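Polyketide synthase PksL (Bacillus subtilis, PDB 5E1V) probably catalyses dehydration of carrier-bound beta-hydroxyacyl intermediates through this monomeric dehydratase domain, as part of a split module in the synthesis of bacillaene. Local coordinates at residues Q40-H45 and W85-K90; S153-A158 and E184-H189; N201-S206 and S240-E245. All coordinates share one frame; numbering follows the deposited sequence.

Contact 1 of 3, residues Q40-H45 and W85-K90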
loop_
_atom_site.group_PDB
_atom_site.type_symbol
_atom_site.label_atom_id
_atom_site.label_comp_id
_atom_site.label_asym_id
_atom_site.label_seq_id
_atom_site.Cartn_x
_atom_site.Cartn_y
_atom_site.Cartn_z
ATOM N N GLN A 40 -2.360 -12.605 0.143
ATOM C CA GLN A 40 -2.390 -13.730 -0.870
ATOM C C GLN A 40 -1.873 -15.033 -0.315
ATOM O O GLN A 40 -2.427 -16.080 -0.629
ATOM C CB GLN A 40 -1.641 -13.404 -2.159
ATOM C CG GLN A 40 -2.270 -12.248 -2.874
ATOM C CD GLN A 40 -3.215 -12.577 -3.998
ATOM O OE1 GLN A 40 -3.560 -13.743 -4.248
ATOM N NE2 GLN A 40 -3.508 -11.540 -4.798
ATOM N N ILE A 41 -0.751 -14.971 0.405
ATOM C CA ILE A 41 -0.111 -16.085 0.991
ATOM C C ILE A 41 -1.065 -16.811 1.993
ATOM O O ILE A 41 -1.242 -18.035 1.964
ATOM C CB ILE A 41 1.190 -15.656 1.677
ATOM C CG1 ILE A 41 2.224 -15.298 0.585
ATOM C CG2 ILE A 41 1.773 -16.794 2.496
ATOM C CD1 ILE A 41 3.320 -14.483 1.142
ATOM N N PHE A 42 -1.648 -16.055 2.887
ATOM C CA PHE A 42 -2.562 -16.695 3.879
ATOM C C PHE A 42 -3.812 -17.226 3.246
ATOM O O PHE A 42 -4.354 -18.286 3.679
ATOM C CB PHE A 42 -2.876 -15.649 4.905
ATOM C CG PHE A 42 -1.771 -15.544 5.955
ATOM C CD1 PHE A 42 -1.773 -16.356 7.065
ATOM C CD2 PHE A 42 -0.681 -14.699 5.753
ATOM C CE1 PHE A 42 -0.767 -16.201 8.007
ATOM C CE2 PHE A 42 0.370 -14.631 6.633
ATOM C CZ PHE A 42 0.313 -15.384 7.763
ATOM N N ARG A 43 -4.310 -16.520 2.220
ATOM C CA ARG A 43 -5.482 -17.006 1.472
ATOM C C ARG A 43 -5.191 -18.391 0.857
ATOM O O ARG A 43 -6.104 -19.281 0.820
ATOM C CB ARG A 43 -5.916 -16.045 0.379
ATOM C CG ARG A 43 -7.156 -16.577 -0.340
ATOM C CD ARG A 43 -7.843 -15.508 -1.190
ATOM N NE ARG A 43 -6.981 -15.130 -2.324
ATOM C CZ ARG A 43 -7.408 -14.362 -3.339
ATOM N NH1 ARG A 43 -8.665 -13.973 -3.340
ATOM N NH2 ARG A 43 -6.591 -14.039 -4.315
ATOM N N GLU A 44 -3.979 -18.561 0.350
ATOM C CA GLU A 44 -3.636 -19.813 -0.336
ATOM C C GLU A 44 -3.689 -21.001 0.620
ATOM O O GLU A 44 -3.943 -22.159 0.190
ATOM C CB GLU A 44 -2.256 -19.666 -0.994
ATOM N N HIS A 45 -3.515 -20.690 1.924
ATOM C CA HIS A 45 -3.590 -21.678 3.022
ATOM C C HIS A 45 -4.900 -21.697 3.747
ATOM O O HIS A 45 -5.028 -22.458 4.728
ATOM C CB HIS A 45 -2.434 -21.480 3.962
ATOM C CG HIS A 45 -1.130 -21.786 3.310
ATOM N ND1 HIS A 45 -0.380 -20.864 2.606
ATOM C CD2 HIS A 45 -0.480 -22.959 3.210
ATOM C CE1 HIS A 45 0.683 -21.467 2.099
ATOM N NE2 HIS A 45 0.641 -22.739 2.455
ATOM N N TRP A 85 1.493 -15.254 13.715
ATOM C CA TRP A 85 2.631 -15.555 12.826
ATOM C C TRP A 85 3.600 -14.360 12.747
ATOM O O TRP A 85 3.198 -13.188 12.697
ATOM C CB TRP A 85 2.203 -15.994 11.364
ATOM C CG TRP A 85 1.411 -17.269 11.165
ATOM C CD1 TRP A 85 1.847 -18.467 10.655
ATOM C CD2 TRP A 85 0.036 -17.427 11.440
ATOM N NE1 TRP A 85 0.798 -19.358 10.641
ATOM C CE2 TRP A 85 -0.330 -18.718 11.082
ATOM C CE3 TRP A 85 -0.936 -16.555 11.884
ATOM C CZ2 TRP A 85 -1.608 -19.181 11.211
ATOM C CZ3 TRP A 85 -2.225 -17.013 12.003
ATOM C CH2 TRP A 85 -2.546 -18.308 11.712
ATOM N N GLN A 86 4.889 -14.657 12.697
ATOM C CA GLN A 86 5.919 -13.646 12.453
ATOM C C GLN A 86 6.237 -13.897 10.980
ATOM O O GLN A 86 6.450 -15.003 10.567
ATOM C CB GLN A 86 7.177 -13.833 13.313
ATOM C CG GLN A 86 8.028 -12.528 13.720
ATOM C CD GLN A 86 8.133 -11.195 12.824
ATOM O OE1 GLN A 86 8.665 -11.172 11.706
ATOM N NE2 GLN A 86 7.726 -10.026 13.438
ATOM N N ILE A 87 6.284 -12.819 10.252
ATOM C CA ILE A 87 6.579 -12.828 8.812
ATOM C C ILE A 87 7.925 -12.147 8.585
ATOM O O ILE A 87 8.201 -11.092 9.107
ATOM C CB ILE A 87 5.468 -12.013 8.083
ATOM C CG1 ILE A 87 4.073 -12.601 8.295
ATOM C CG2 ILE A 87 5.721 -11.964 6.572
ATOM C CD1 ILE A 87 3.022 -11.544 8.126
ATOM N N THR A 88 8.765 -12.736 7.761
ATOM C CA THR A 88 10.004 -12.059 7.357
ATOM C C THR A 88 10.173 -12.218 5.812
ATOM O O THR A 88 9.806 -13.266 5.237
ATOM C CB THR A 88 11.192 -12.764 8.054
ATOM O OG1 THR A 88 11.165 -14.107 7.545
ATOM C CG2 THR A 88 11.035 -12.833 9.534
ATOM N N ALA A 89 10.623 -11.167 5.117
ATOM C CA ALA A 89 10.787 -11.306 3.708
ATOM C C ALA A 89 12.242 -10.918 3.412
ATOM O O ALA A 89 12.658 -9.819 3.655
ATOM C CB ALA A 89 9.857 -10.438 2.954
ATOM N N LYS A 90 12.983 -11.876 2.938
ATOM C CA LYS A 90 14.390 -11.643 2.663
ATOM C C LYS A 90 14.653 -12.094 1.225
ATOM O O LYS A 90 14.139 -13.108 0.774
ATOM C CB LYS A 90 15.244 -12.410 3.669
ATOM C CG LYS A 90 14.725 -13.776 3.973
ATOM C CD LYS A 90 15.554 -14.462 5.069
ATOM C CE LYS A 90 15.109 -14.087 6.457
ATOM N NZ LYS A 90 14.467 -15.260 7.095
#
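F42 points the edge of its ring at one face of W85. The contact is a T-shaped (edge-to-face) stack. The F42 ring and the five-membered ring of W85 have centroids 5.2 Å apart, and their planes meet at 83°. F42 CE1 does most of the touching and lies 3.7 Å from W85 CD2. F42 CZ lies beside W85 CG and W85 CB. W85 has its CG beside the backbone N (chi1 -64°), and this turn presents a face of the indole to the edge of F42. F47 meets W85 as well. The packing is looser along the strand, where I87 CD1 is 4.3 Å from F42 CE2 and comes in obliquely. M111 touches both F42 and I87. In the hotdog fold of this family an antiparallel sheet wraps round a helix. Here helix 34-44 rests on strand 84-94 in that manner. With an alanine in place of W85, the edge of F42 would probably lose its aromatic face and be freer to turn in the gap. Just past the helix, exposed H45 turns back, and its ND1 donates an almost straight bond (169°) to I41 O at 3.0 Å. The side of the helix away from the strand is polar. It is partly open to solvent and partly met by G185. There R43 NH2 reaches Q40 OE1 at 3.0 Å from above the carbonyl plane.

Contact 2 of 3, residues S153-A158 and E184-H189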
loop_
_atom_site.group_PDB
_atom_site.type_symbol
_atom_site.label_atom_id
_atom_site.label_comp_id
_atom_site.label_asym_id
_atom_site.label_seq_id
_atom_site.Cartn_x
_atom_site.Cartn_y
_atom_site.Cartn_z
ATOM N N SER A 153 3.249 5.185 -13.682
ATOM C CA SER A 153 2.781 5.176 -15.053
ATOM C C SER A 153 1.850 4.024 -15.159
ATOM O O SER A 153 1.909 3.082 -14.346
ATOM C CB SER A 153 3.983 5.004 -15.997
ATOM O OG SER A 153 4.676 3.811 -15.667
ATOM N N GLU A 154 0.940 4.145 -16.113
ATOM C CA GLU A 154 0.091 3.095 -16.577
ATOM C C GLU A 154 -0.630 2.261 -15.456
ATOM O O GLU A 154 -1.449 2.788 -14.713
ATOM C CB GLU A 154 0.917 2.260 -17.566
ATOM C CG GLU A 154 0.356 2.114 -18.965
ATOM C CD GLU A 154 0.022 0.681 -19.283
ATOM O OE1 GLU A 154 0.778 0.056 -20.056
ATOM O OE2 GLU A 154 -0.966 0.169 -18.702
ATOM N N TYR A 155 -0.376 0.969 -15.416
ATOM C CA TYR A 155 -0.914 0.033 -14.398
ATOM C C TYR A 155 -0.928 0.572 -12.962
ATOM O O TYR A 155 -1.900 0.305 -12.192
ATOM C CB TYR A 155 -0.063 -1.219 -14.416
ATOM C CG TYR A 155 -0.700 -2.505 -14.045
ATOM C CD1 TYR A 155 -1.172 -3.355 -15.036
ATOM C CD2 TYR A 155 -0.814 -2.919 -12.696
ATOM C CE1 TYR A 155 -1.666 -4.589 -14.741
ATOM C CE2 TYR A 155 -1.324 -4.160 -12.391
ATOM C CZ TYR A 155 -1.752 -4.969 -13.374
ATOM O OH TYR A 155 -2.306 -6.156 -13.092
ATOM N N MET A 156 0.090 1.349 -12.608
ATOM C CA MET A 156 0.310 1.893 -11.229
ATOM C C MET A 156 -0.424 3.228 -10.917
ATOM O O MET A 156 -0.352 3.749 -9.778
ATOM C CB MET A 156 1.819 2.065 -10.964
ATOM C CG MET A 156 2.555 0.794 -10.550
ATOM S SD MET A 156 2.748 0.652 -8.732
ATOM C CE MET A 156 1.228 1.126 -7.998
ATOM N N LYS A 157 -1.070 3.837 -11.932
ATOM C CA LYS A 157 -1.703 5.130 -11.739
ATOM C C LYS A 157 -3.148 4.858 -11.521
ATOM O O LYS A 157 -3.750 4.309 -12.397
ATOM C CB LYS A 157 -1.583 6.057 -12.995
ATOM C CG LYS A 157 -0.461 7.019 -12.944
ATOM C CD LYS A 157 -0.387 7.920 -14.172
ATOM C CE LYS A 157 -0.914 9.321 -13.858
ATOM N NZ LYS A 157 -0.962 10.051 -15.175
ATOM N N ALA A 158 -3.707 5.228 -10.359
ATOM C CA ALA A 158 -5.074 5.074 -10.102
ATOM C C ALA A 158 -5.765 6.243 -10.916
ATOM O O ALA A 158 -5.072 7.148 -11.333
ATOM C CB ALA A 158 -5.389 5.174 -8.590
ATOM N N GLU A 184 -9.331 -9.123 -10.811
ATOM C CA GLU A 184 -10.047 -10.203 -10.152
ATOM C C GLU A 184 -9.137 -11.071 -9.238
ATOM O O GLU A 184 -9.598 -11.661 -8.243
ATOM C CB GLU A 184 -10.793 -11.111 -11.198
ATOM N N GLY A 185 -7.855 -11.145 -9.547
ATOM C CA GLY A 185 -6.966 -11.987 -8.761
ATOM C C GLY A 185 -6.340 -11.310 -7.545
ATOM O O GLY A 185 -5.761 -11.972 -6.680
ATOM N N PHE A 186 -6.510 -10.030 -7.428
ATOM C CA PHE A 186 -5.971 -9.299 -6.274
ATOM C C PHE A 186 -6.882 -9.272 -5.033
ATOM O O PHE A 186 -8.124 -9.465 -5.116
ATOM C CB PHE A 186 -5.683 -7.854 -6.772
ATOM C CG PHE A 186 -4.544 -7.812 -7.654
ATOM C CD1 PHE A 186 -4.721 -7.958 -9.009
ATOM C CD2 PHE A 186 -3.235 -7.652 -7.152
ATOM C CE1 PHE A 186 -3.634 -8.026 -9.875
ATOM C CE2 PHE A 186 -2.152 -7.688 -7.974
ATOM C CZ PHE A 186 -2.343 -7.865 -9.370
ATOM N N MET A 187 -6.267 -9.001 -3.874
ATOM C CA MET A 187 -7.035 -8.926 -2.635
ATOM C C MET A 187 -7.084 -7.457 -2.162
ATOM O O MET A 187 -8.123 -6.934 -1.800
ATOM C CB MET A 187 -6.444 -9.802 -1.593
ATOM C CG MET A 187 -6.563 -11.267 -1.892
ATOM S SD MET A 187 -5.992 -12.309 -0.554
ATOM C CE MET A 187 -7.233 -11.962 0.630
ATOM N N PHE A 188 -5.914 -6.815 -2.122
ATOM C CA PHE A 188 -5.820 -5.409 -1.792
ATOM C C PHE A 188 -4.943 -4.753 -2.840
ATOM O O PHE A 188 -3.688 -4.669 -2.686
ATOM C CB PHE A 188 -5.314 -5.304 -0.313
ATOM C CG PHE A 188 -6.250 -5.979 0.602
ATOM C CD1 PHE A 188 -7.441 -5.328 0.908
ATOM C CD2 PHE A 188 -5.989 -7.237 1.185
ATOM C CE1 PHE A 188 -8.409 -5.962 1.697
ATOM C CE2 PHE A 188 -6.964 -7.854 1.950
ATOM C CZ PHE A 188 -8.195 -7.202 2.189
ATOM N N HIS A 189 -5.615 -4.333 -3.948
ATOM C CA HIS A 189 -4.869 -3.991 -5.102
ATOM C C HIS A 189 -3.827 -2.940 -4.816
ATOM O O HIS A 189 -4.169 -1.816 -4.454
ATOM C CB HIS A 189 -5.779 -3.475 -6.238
ATOM C CG HIS A 189 -5.174 -3.671 -7.589
ATOM N ND1 HIS A 189 -4.200 -2.857 -8.074
ATOM C CD2 HIS A 189 -5.490 -4.524 -8.590
ATOM C CE1 HIS A 189 -3.862 -3.238 -9.274
ATOM N NE2 HIS A 189 -4.612 -4.278 -9.602
HETATM O O HOH W 1 -4.922 -5.627 -11.944
#
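The ring of H189 meets Y155 at its edge, with Y155 CE2 4.1 Å from H189 CE1. A water lies at the same ring's edge, in its plane, at H189 NE2. Within 184-189, H189 NE2 also sits over one face of F186, 3.7 Å above the plane and nearer the ring's margin than its middle. Y155 reaches the F186 ring obliquely, and its OH is 4.0 Å from F186 CE1. The side chains of Y155 and F186 extend toward each other, while that of H189 runs roughly perpendicular to Y155. H189 is the N-cap of helix 190-203. Its CG is anti to the backbone N (chi1 -155°), which turns the ring so that ND1 accepts the backbone N-H of T191 and NE2 faces the water. It opens an HPxxxD sequence of the kind found in polyketide synthase dehydratases, with D194 at its end. Y155 O bonds T191 OG1, which ties the other segment to the same helix start. No direct hydrogen bond joins the two segments. The water bridges them, 2.9 Å from Y155 OH and 2.7 Å from H189 NE2. Both nitrogens of H189 therefore have partners, and these probably fix the rotation of its ring.

Contact 3 of 3, residues N201-S206 and S240-E245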
loop_
_atom_site.group_PDB
_atom_site.type_symbol
_atom_site.label_atom_id
_atom_site.label_comp_id
_atom_site.label_asym_id
_atom_site.label_seq_id
_atom_site.Cartn_x
_atom_site.Cartn_y
_atom_site.Cartn_z
ATOM N N ASN A 201 -0.632 11.889 0.989
ATOM C CA ASN A 201 0.500 12.758 0.875
ATOM C C ASN A 201 0.029 14.130 0.325
ATOM O O ASN A 201 0.580 15.164 0.712
ATOM C CB ASN A 201 1.611 12.125 0.051
ATOM C CG ASN A 201 2.939 12.843 0.199
ATOM O OD1 ASN A 201 3.894 12.334 0.835
ATOM N ND2 ASN A 201 3.017 14.051 -0.377
ATOM N N HIS A 202 -1.003 14.142 -0.502
ATOM C CA HIS A 202 -1.545 15.433 -0.976
ATOM C C HIS A 202 -2.221 16.246 0.149
ATOM O O HIS A 202 -2.204 17.485 0.115
ATOM C CB HIS A 202 -2.518 15.252 -2.133
ATOM C CG HIS A 202 -3.319 16.477 -2.434
ATOM N ND1 HIS A 202 -2.845 17.499 -3.232
ATOM C CD2 HIS A 202 -4.549 16.860 -2.020
ATOM C CE1 HIS A 202 -3.755 18.452 -3.304
ATOM N NE2 HIS A 202 -4.803 18.088 -2.583
ATOM N N LEU A 203 -2.801 15.568 1.137
ATOM C CA LEU A 203 -3.408 16.241 2.299
ATOM C C LEU A 203 -2.339 16.722 3.282
ATOM O O LEU A 203 -2.529 17.701 4.019
ATOM C CB LEU A 203 -4.379 15.278 3.006
ATOM C CG LEU A 203 -5.060 15.727 4.301
ATOM C CD1 LEU A 203 -5.860 17.038 4.133
ATOM C CD2 LEU A 203 -5.942 14.630 4.851
ATOM N N LEU A 204 -1.190 16.059 3.263
ATOM C CA LEU A 204 -0.079 16.442 4.108
ATOM C C LEU A 204 0.688 17.660 3.640
ATOM O O LEU A 204 1.554 18.164 4.370
ATOM C CB LEU A 204 0.904 15.289 4.192
ATOM C CG LEU A 204 0.657 14.413 5.388
ATOM C CD1 LEU A 204 1.439 13.105 5.274
ATOM C CD2 LEU A 204 1.052 15.177 6.641
ATOM N N THR A 205 0.405 18.097 2.420
ATOM C CA THR A 205 1.201 19.162 1.778
ATOM C C THR A 205 1.478 20.368 2.697
ATOM O O THR A 205 2.641 20.656 2.967
ATOM C CB THR A 205 0.526 19.662 0.498
ATOM O OG1 THR A 205 -0.815 20.040 0.820
ATOM C CG2 THR A 205 0.498 18.576 -0.558
ATOM N N SER A 206 0.440 21.016 3.242
ATOM C CA SER A 206 0.687 22.190 4.134
ATOM C C SER A 206 1.673 21.875 5.273
ATOM O O SER A 206 2.614 22.656 5.524
ATOM C CB SER A 206 -0.606 22.799 4.689
ATOM O OG SER A 206 -1.473 21.857 5.279
ATOM N N SER A 240 -7.219 14.859 11.448
ATOM C CA SER A 240 -6.841 14.551 12.833
ATOM C C SER A 240 -5.879 13.361 12.943
ATOM O O SER A 240 -5.201 13.209 13.964
ATOM C CB SER A 240 -8.078 14.291 13.696
ATOM O OG SER A 240 -8.849 13.218 13.196
ATOM N N SER A 241 -5.848 12.525 11.892
ATOM C CA SER A 241 -4.963 11.358 11.812
ATOM C C SER A 241 -3.582 11.670 11.196
ATOM O O SER A 241 -2.616 10.897 11.353
ATOM C CB SER A 241 -5.635 10.254 10.981
ATOM O OG SER A 241 -5.526 10.503 9.587
ATOM N N VAL A 242 -3.480 12.780 10.475
ATOM C CA VAL A 242 -2.278 13.040 9.714
ATOM C C VAL A 242 -1.415 13.957 10.528
ATOM O O VAL A 242 -1.912 14.926 11.111
ATOM C CB VAL A 242 -2.582 13.638 8.329
ATOM C CG1 VAL A 242 -3.544 12.727 7.551
ATOM C CG2 VAL A 242 -3.185 15.043 8.431
ATOM N N ARG A 243 -0.131 13.651 10.601
ATOM C CA ARG A 243 0.771 14.538 11.260
ATOM C C ARG A 243 2.155 14.392 10.654
ATOM O O ARG A 243 2.426 13.414 9.957
ATOM C CB ARG A 243 0.716 14.314 12.778
ATOM C CG ARG A 243 1.683 13.291 13.338
ATOM C CD ARG A 243 1.294 12.903 14.751
ATOM N NE ARG A 243 1.539 11.479 15.018
ATOM C CZ ARG A 243 0.808 10.488 14.510
ATOM N NH1 ARG A 243 -0.225 10.745 13.704
ATOM N NH2 ARG A 243 1.095 9.222 14.798
ATOM N N ARG A 244 2.999 15.403 10.836
ATOM C CA ARG A 244 4.466 15.283 10.595
ATOM C C ARG A 244 5.302 15.540 11.836
ATOM O O ARG A 244 5.099 16.548 12.518
ATOM C CB ARG A 244 4.928 16.236 9.492
ATOM C CG ARG A 244 6.439 16.149 9.177
ATOM C CD ARG A 244 6.834 17.161 8.103
ATOM N NE ARG A 244 6.756 18.523 8.641
ATOM C CZ ARG A 244 7.690 19.062 9.429
ATOM N NH1 ARG A 244 8.798 18.398 9.736
ATOM N NH2 ARG A 244 7.521 20.297 9.903
ATOM N N GLU A 245 6.240 14.635 12.114
ATOM C CA GLU A 245 7.237 14.789 13.163
ATOM C C GLU A 245 8.623 14.635 12.536
ATOM O O GLU A 245 9.044 13.524 12.186
ATOM C CB GLU A 245 7.008 13.773 14.292
ATOM C CG GLU A 245 5.632 13.932 14.953
ATOM C CD GLU A 245 5.279 12.833 15.959
ATOM O OE1 GLU A 245 6.193 12.283 16.595
ATOM O OE2 GLU A 245 4.069 12.531 16.112
#
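L203 has its CG anti to the backbone N (chi1 176°), which carries CD2 across to V242. V242 has its CG1 beside its own backbone N (chi1 -55°) and meets that methyl. L203 CD2 and V242 CG1 are 4.1 Å apart, and the two side chains run roughly perpendicular. L204 CD2 lies 4.3 Å from V242 CB and 4.0 Å from R243 O. V242 thus receives one leucine on its CG1 methyl and the other near its CB. I237 of the same strand and V251 of strand 248-256 extend this apolar patch. The CB of R243 points away from 201-206. Its NE makes a salt bridge to E245 OE2 at 3.0 Å, though the hydrogen bond in it is bent and weak. The guanidinium also has a cation-pi contact with Y250. T205 OG1 donates to H202 O at 3.0 Å, a local bond where helix 190-203 gives way to helix 205-208. Apolar residues at the end of a helix lie against antiparallel strands, consistent with the helix-on-sheet packing of the hotdog fold.

How the contacts relate
Contacts 1 and 2 touch, although their centres are 20 Å apart. Q40 NE2 hydrogen-bonds G185 O at 3.0 Å, and R43 NH2 makes a weaker bond to the same oxygen. The polar side of helix 34-44 thus meets the loop that leads to H189. Contact 3 touches neither of the others. Its centre is 24 Å from that of contact 2 and 31 Å from that of contact 1, across the centre of the chain. Helix 190-203 links contacts 2 and 3: H189 caps its start, and L203 lies toward its other end. Contact 2 includes H189, the first residue of the HPxxxD sequence, and M156 touches D194; it is probably close to the active site.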